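Local atomic coordinates of 3-deoxy-d-manno-octulosonic-acid transferase (Acinetobacter baumannii, PDB entry 4BFC), a protein that probably transfers 3-deoxy-D-manno-octulosonic acid (Kdo) from CMP-Kdo to a lipid A precursor, this fragment being its CMP-Kdo-binding domain. Residues A[53-58]-A[81-86]; A[114-119]-A[123-128]. All coordinates share one frame; numbering follows the deposited sequence.

Contact 1: residues A[53-58]-A[81-86]; sequences PEEQQI and PERFDE. With BME (beta-mercaptoethanol), chain D.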
loop_
_atom_site.group_PDB
_atom_site.type_symbol
_atom_site.label_atom_id
_atom_site.label_comp_id
_atom_site.label_asym_id
_atom_site.label_seq_id
_atom_site.Cartn_x
_atom_site.Cartn_y
_atom_site.Cartn_z
ATOM N N PRO A 53 2.126 14.917 5.167
ATOM C CA PRO A 53 2.100 15.789 6.376
ATOM C C PRO A 53 0.695 16.393 6.577
ATOM O O PRO A 53 0.528 17.428 7.252
ATOM C CB PRO A 53 3.087 16.895 5.971
ATOM C CG PRO A 53 2.766 17.099 4.556
ATOM C CD PRO A 53 2.505 15.707 3.974
ATOM N N GLU A 54 -0.313 15.734 6.049
ATOM C CA GLU A 54 -1.713 16.279 6.057
ATOM C C GLU A 54 -2.247 16.483 7.499
ATOM O O GLU A 54 -2.935 17.480 7.733
ATOM C CB GLU A 54 -2.666 15.403 5.290
ATOM C CG GLU A 54 -2.362 15.290 3.809
ATOM C CD GLU A 54 -3.340 14.382 3.072
ATOM O OE1 GLU A 54 -3.683 13.268 3.607
ATOM O OE2 GLU A 54 -3.828 14.774 1.994
ATOM N N GLU A 55 -2.039 15.521 8.421
ATOM C CA GLU A 55 -2.495 15.673 9.804
ATOM C C GLU A 55 -1.827 16.896 10.455
ATOM O O GLU A 55 -2.581 17.740 11.007
ATOM C CB GLU A 55 -2.301 14.460 10.688
ATOM C CG GLU A 55 -2.912 13.126 10.175
ATOM C CD GLU A 55 -1.896 12.329 9.394
ATOM O OE1 GLU A 55 -0.690 12.696 9.286
ATOM O OE2 GLU A 55 -2.292 11.275 8.876
ATOM N N GLN A 56 -0.492 16.970 10.390
ATOM C CA GLN A 56 0.247 18.118 10.916
ATOM C C GLN A 56 -0.336 19.425 10.320
ATOM O O GLN A 56 -0.683 20.368 11.103
ATOM C CB GLN A 56 1.725 17.958 10.604
ATOM C CG GLN A 56 2.573 19.119 11.096
ATOM C CD GLN A 56 2.650 19.106 12.598
ATOM O OE1 GLN A 56 2.965 18.083 13.190
ATOM N NE2 GLN A 56 2.347 20.247 13.233
ATOM N N GLN A 57 -0.423 19.498 8.983
ATOM C CA GLN A 57 -0.775 20.766 8.305
ATOM C C GLN A 57 -2.184 21.214 8.582
ATOM O O GLN A 57 -2.424 22.419 8.880
ATOM C CB GLN A 57 -0.515 20.749 6.794
ATOM C CG GLN A 57 0.967 20.534 6.395
ATOM C CD GLN A 57 1.183 20.527 4.897
ATOM O OE1 GLN A 57 2.311 20.737 4.437
ATOM N NE2 GLN A 57 0.169 20.235 4.134
ATOM N N ILE A 58 -3.151 20.307 8.489
ATOM C CA ILE A 58 -4.554 20.656 8.749
ATOM C C ILE A 58 -4.795 20.925 10.248
ATOM O O ILE A 58 -5.465 21.919 10.588
ATOM C CB ILE A 58 -5.538 19.573 8.209
ATOM C CG1 ILE A 58 -5.446 19.535 6.674
ATOM C CG2 ILE A 58 -6.940 19.879 8.652
ATOM C CD1 ILE A 58 -6.036 18.297 6.072
ATOM N N PRO A 81 -2.675 2.090 9.380
ATOM C CA PRO A 81 -2.634 1.817 10.835
ATOM C C PRO A 81 -1.288 1.903 11.571
ATOM O O PRO A 81 -1.248 2.254 12.803
ATOM C CB PRO A 81 -3.318 0.440 10.954
ATOM C CG PRO A 81 -4.282 0.465 9.803
ATOM C CD PRO A 81 -3.469 1.076 8.677
ATOM N N GLU A 82 -0.165 1.630 10.865
ATOM C CA GLU A 82 1.122 1.651 11.503
ATOM C C GLU A 82 1.450 3.082 11.983
ATOM O O GLU A 82 2.198 3.244 12.903
ATOM C CB GLU A 82 2.251 1.098 10.606
ATOM C CG GLU A 82 2.517 1.894 9.351
ATOM C CD GLU A 82 3.930 1.598 8.724
ATOM O OE1 GLU A 82 4.737 0.925 9.360
ATOM O OE2 GLU A 82 4.162 2.141 7.653
ATOM N N ARG A 83 0.742 4.064 11.396
ATOM C CA ARG A 83 0.929 5.466 11.731
ATOM C C ARG A 83 0.045 5.982 12.847
ATOM O O ARG A 83 0.144 7.145 13.193
ATOM C CB ARG A 83 0.773 6.402 10.493
ATOM C CG ARG A 83 1.878 6.272 9.459
ATOM C CD ARG A 83 1.837 7.331 8.394
ATOM N NE ARG A 83 2.083 8.680 8.941
ATOM C CZ ARG A 83 1.138 9.612 9.004
ATOM N NH1 ARG A 83 -0.114 9.381 8.560
ATOM N NH2 ARG A 83 1.459 10.816 9.510
ATOM N N PHE A 84 -0.899 5.181 13.375
ATOM C CA PHE A 84 -1.734 5.705 14.474
ATOM C C PHE A 84 -0.969 6.328 15.622
ATOM O O PHE A 84 -1.302 7.414 16.038
ATOM C CB PHE A 84 -2.646 4.574 14.976
ATOM C CG PHE A 84 -3.719 4.128 13.987
ATOM C CD1 PHE A 84 -4.069 4.842 12.795
ATOM C CD2 PHE A 84 -4.343 2.894 14.196
ATOM C CE1 PHE A 84 -5.110 4.395 11.972
ATOM C CE2 PHE A 84 -5.338 2.434 13.346
ATOM C CZ PHE A 84 -5.729 3.160 12.227
ATOM N N ASP A 85 0.060 5.671 16.213
ATOM C CA ASP A 85 0.801 6.289 17.310
ATOM C C ASP A 85 1.545 7.554 16.867
ATOM O O ASP A 85 1.637 8.508 17.660
ATOM C CB ASP A 85 1.781 5.251 17.936
ATOM C CG ASP A 85 1.063 4.239 18.761
ATOM O OD1 ASP A 85 -0.151 4.419 19.079
ATOM O OD2 ASP A 85 1.718 3.246 19.115
ATOM N N GLU A 86 2.031 7.584 15.634
ATOM C CA GLU A 86 2.675 8.786 15.039
ATOM C C GLU A 86 1.740 9.982 15.050
ATOM O O GLU A 86 2.129 11.082 15.450
ATOM C CB GLU A 86 3.205 8.527 13.614
ATOM C CG GLU A 86 3.563 9.770 12.791
ATOM C CD GLU A 86 4.820 10.482 13.280
ATOM O OE1 GLU A 86 5.520 9.958 14.215
ATOM O OE2 GLU A 86 5.106 11.603 12.764
HETATM C C1 BME D . -0.393 -1.351 8.402
HETATM C C2 BME D . 0.148 -2.012 9.609
HETATM O O1 BME D . -0.092 0.045 8.409
HETATM S S2 BME D . 1.856 -2.499 9.252
#
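Glu55 and Arg83 reach each other because both side chains leave the backbone with CG anti to the carbonyl carbon, after which Glu55 bends at chi2 (93°) and Arg83 at chi3 (65°). They approach from opposite directions and meet end-on in a bidentate salt bridge. Arg83 NH2 donates to Glu55 OE1 at 2.9 Å, and Arg83 NH1 donates to Glu55 OE2, also at 2.9 Å. Both bonds are nearly straight and use the syn sides of the oxygens. The carboxylate carbon lies in the guanidinium plane, yet the two planes are turned 31° apart, so each nitrogen sits somewhat out of the carboxylate plane. Two bonds, one to each oxygen, restrict rotation of both groups, and further partners hold the buried pair: Thr50 OG1 is hydrogen-bonded to Glu55 OE2, and Arg83 NE to the backbone O of Asn165 of the second subunit. One residue before Arg83, Glu82 N donates to O1 of a beta-mercaptoethanol, probably from the crystallisation liquor, at 2.9 Å. The salt bridge thus ties the first turn of helix 54-68 to the 3-10 turn leading into helix 84-93, two successive helices of a parallel alpha/beta domain of the Rossmann-like kind.

Contact 2: residues A[114-119]-A[123-128]; sequences YLADSM and WLWYAL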
loop_
_atom_site.group_PDB
_atom_site.type_symbol
_atom_site.label_atom_id
_atom_site.label_comp_id
_atom_site.label_asym_id
_atom_site.label_seq_id
_atom_site.Cartn_x
_atom_site.Cartn_y
_atom_site.Cartn_z
ATOM N N TYR A 114 -10.457 13.702 18.071
ATOM C CA TYR A 114 -10.692 12.325 18.328
ATOM C C TYR A 114 -9.892 11.529 17.317
ATOM O O TYR A 114 -10.193 11.586 16.115
ATOM C CB TYR A 114 -12.181 12.057 18.165
ATOM C CG TYR A 114 -12.555 10.688 18.645
ATOM C CD1 TYR A 114 -12.464 10.343 20.000
ATOM C CD2 TYR A 114 -12.963 9.698 17.724
ATOM C CE1 TYR A 114 -12.824 9.047 20.441
ATOM C CE2 TYR A 114 -13.358 8.426 18.136
ATOM C CZ TYR A 114 -13.231 8.096 19.515
ATOM O OH TYR A 114 -13.622 6.825 19.898
ATOM N N LEU A 115 -8.868 10.833 17.811
ATOM C CA LEU A 115 -8.100 9.948 16.911
ATOM C C LEU A 115 -8.835 8.618 16.757
ATOM O O LEU A 115 -8.966 7.802 17.729
ATOM C CB LEU A 115 -6.718 9.760 17.432
ATOM C CG LEU A 115 -5.798 8.837 16.661
ATOM C CD1 LEU A 115 -5.604 9.297 15.185
ATOM C CD2 LEU A 115 -4.435 8.818 17.371
ATOM N N ALA A 116 -9.372 8.399 15.563
ATOM C CA ALA A 116 -10.106 7.192 15.251
ATOM C C ALA A 116 -9.161 6.074 14.768
ATOM O O ALA A 116 -9.121 5.661 13.576
ATOM C CB ALA A 116 -11.294 7.478 14.277
ATOM N N ASP A 117 -8.364 5.617 15.698
ATOM C CA ASP A 117 -7.255 4.676 15.463
ATOM C C ASP A 117 -7.754 3.238 15.604
ATOM O O ASP A 117 -7.286 2.494 16.530
ATOM C CB ASP A 117 -6.025 4.993 16.317
ATOM C CG ASP A 117 -6.288 5.008 17.839
ATOM O OD1 ASP A 117 -7.465 5.097 18.256
ATOM O OD2 ASP A 117 -5.282 4.827 18.543
ATOM N N SER A 118 -8.589 2.846 14.651
ATOM C CA SER A 118 -9.152 1.501 14.589
ATOM C C SER A 118 -9.295 1.058 13.137
ATOM O O SER A 118 -9.153 1.841 12.229
ATOM C CB SER A 118 -10.511 1.538 15.252
ATOM O OG SER A 118 -11.474 2.250 14.451
ATOM N N MET A 119 -9.591 -0.224 12.886
ATOM C CA MET A 119 -9.671 -0.673 11.518
ATOM C C MET A 119 -11.134 -0.907 11.127
ATOM O O MET A 119 -11.959 -1.340 11.953
ATOM C CB MET A 119 -8.769 -1.912 11.322
ATOM C CG MET A 119 -7.267 -1.605 11.478
ATOM S SD MET A 119 -6.303 -2.792 10.559
ATOM C CE MET A 119 -4.877 -2.988 11.637
ATOM N N TRP A 123 -16.806 4.416 7.723
ATOM C CA TRP A 123 -18.212 4.743 7.529
ATOM C C TRP A 123 -18.848 5.324 8.776
ATOM O O TRP A 123 -19.622 6.240 8.689
ATOM C CB TRP A 123 -19.024 3.537 7.048
ATOM C CG TRP A 123 -18.899 3.389 5.558
ATOM C CD1 TRP A 123 -17.730 3.172 4.834
ATOM C CD2 TRP A 123 -19.966 3.536 4.537
ATOM N NE1 TRP A 123 -17.993 3.126 3.483
ATOM C CE2 TRP A 123 -19.310 3.338 3.235
ATOM C CE3 TRP A 123 -21.341 3.779 4.570
ATOM C CZ2 TRP A 123 -20.022 3.393 2.031
ATOM C CZ3 TRP A 123 -22.043 3.838 3.347
ATOM C CH2 TRP A 123 -21.393 3.646 2.112
ATOM N N LEU A 124 -18.504 4.777 9.941
ATOM C CA LEU A 124 -19.050 5.328 11.171
ATOM C C LEU A 124 -18.684 6.830 11.306
ATOM O O LEU A 124 -19.567 7.629 11.641
ATOM C CB LEU A 124 -18.526 4.542 12.394
ATOM C CG LEU A 124 -18.777 4.939 13.858
ATOM C CD1 LEU A 124 -20.268 5.074 14.019
ATOM C CD2 LEU A 124 -18.163 3.894 14.834
ATOM N N TRP A 125 -17.397 7.148 11.110
ATOM C CA TRP A 125 -16.899 8.541 11.287
ATOM C C TRP A 125 -17.531 9.445 10.264
ATOM O O TRP A 125 -18.015 10.500 10.615
ATOM C CB TRP A 125 -15.392 8.618 11.258
ATOM C CG TRP A 125 -14.805 7.555 12.178
ATOM C CD1 TRP A 125 -13.938 6.552 11.828
ATOM C CD2 TRP A 125 -15.191 7.279 13.564
ATOM N NE1 TRP A 125 -13.713 5.697 12.884
ATOM C CE2 TRP A 125 -14.438 6.081 13.961
ATOM C CE3 TRP A 125 -16.060 7.867 14.472
ATOM C CZ2 TRP A 125 -14.555 5.538 15.209
ATOM C CZ3 TRP A 125 -16.211 7.269 15.738
ATOM C CH2 TRP A 125 -15.426 6.167 16.106
ATOM N N TYR A 126 -17.518 9.059 8.984
ATOM C CA TYR A 126 -18.281 9.915 8.002
ATOM C C TYR A 126 -19.760 10.130 8.418
ATOM O O TYR A 126 -20.294 11.211 8.305
ATOM C CB TYR A 126 -18.328 9.225 6.626
ATOM C CG TYR A 126 -17.054 9.217 5.847
ATOM C CD1 TYR A 126 -16.287 10.387 5.768
ATOM C CD2 TYR A 126 -16.613 8.066 5.152
ATOM C CE1 TYR A 126 -15.124 10.436 5.038
ATOM C CE2 TYR A 126 -15.435 8.118 4.403
ATOM C CZ TYR A 126 -14.711 9.292 4.348
ATOM O OH TYR A 126 -13.582 9.363 3.613
ATOM N N ALA A 127 -20.414 9.094 8.949
ATOM C CA ALA A 127 -21.823 9.231 9.340
ATOM C C ALA A 127 -22.001 10.210 10.539
ATOM O O ALA A 127 -23.102 10.704 10.800
ATOM C CB ALA A 127 -22.421 7.872 9.681
ATOM N N LEU A 128 -20.919 10.483 11.243
ATOM C CA LEU A 128 -20.934 11.434 12.371
ATOM C C LEU A 128 -20.494 12.854 11.974
ATOM O O LEU A 128 -20.520 13.797 12.811
ATOM C CB LEU A 128 -20.117 10.900 13.563
ATOM C CG LEU A 128 -20.709 9.649 14.257
ATOM C CD1 LEU A 128 -19.751 9.176 15.329
ATOM C CD2 LEU A 128 -22.060 9.994 14.886
HETATM O O HOH W 1 -11.370 4.213 12.668
#
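The CA atoms of Ala116 and Trp125, 8.0 Å apart, are the nearest pair across the contact between the end of a strand and the helix that follows it. Strand 113-115 gives way to two consecutive inverse gamma turns, centred on Ala116 and Asp117 and closed by weak hydrogen bonds from Asp117 N to Leu115 O and from Ser118 N to Ala116 O. No direct hydrogen bond crosses to the helix; the joining is done by the indole of Trp125. With CG anti to the carbonyl carbon (chi1 -48°), the indole is directed from the helix across to the strand end. Ala116 CB sits over one face in a CH-pi contact, 3.5 Å from the centroid of the five-membered ring, while Leu124 CG covers the opposite face near the rim. The six-membered ring meets Tyr114 in an offset edge-to-face pair, with planes at 62°. Here the tyrosine presents its edge, and CE2 comes to 3.7 Å from Trp125 CH2. The indole nitrogen is satisfied by a water: Trp125 NE1 donates to it at 2.8 Å, and the water in turn donates to Ala116 O at 2.8 Å and to Ser118 OG at 2.7 Å. One water thereby links the gamma-turn backbone, the serine hydroxyl and the helix. Ser118 OG is also hydrogen-bonded to Glu121 OE1, within the short connection between the segments, and Tyr114 OH to the backbone oxygen of Gln105. Ile75 and Val77 of strand 72-78 pack against Trp125, Leu124 meets Phe26 and Ala30 of helix 24-36, and strand 113-115 itself lies between strands 98-100 and 72-78 of the parallel sheet.

How the contacts relate
Contacts 1 and 2 follow one another along the chain, with centres about 14 Å apart, and touch directly through Phe84 and Pro81. Phe84 CG lies 3.4 Å from Asp117 CB, and Phe84 CE2 packs at 3.5 Å against Ser118 N, so the start of helix 84-93 rests on the gamma turns of 114-119. Nearby, Pro81 CB meets Met119 CE at 3.8 Å. Arg100, from outside both contacts, forms salt bridges with Asp85 and with Asp117. Only contact 1 borders the second subunit and the beta-mercaptoethanol; contact 2 is internal to its chain. Both contacts belong to the CMP-Kdo-binding domain, and the small molecule bound at contact 1 is probably a crystallisation additive rather than a substrate.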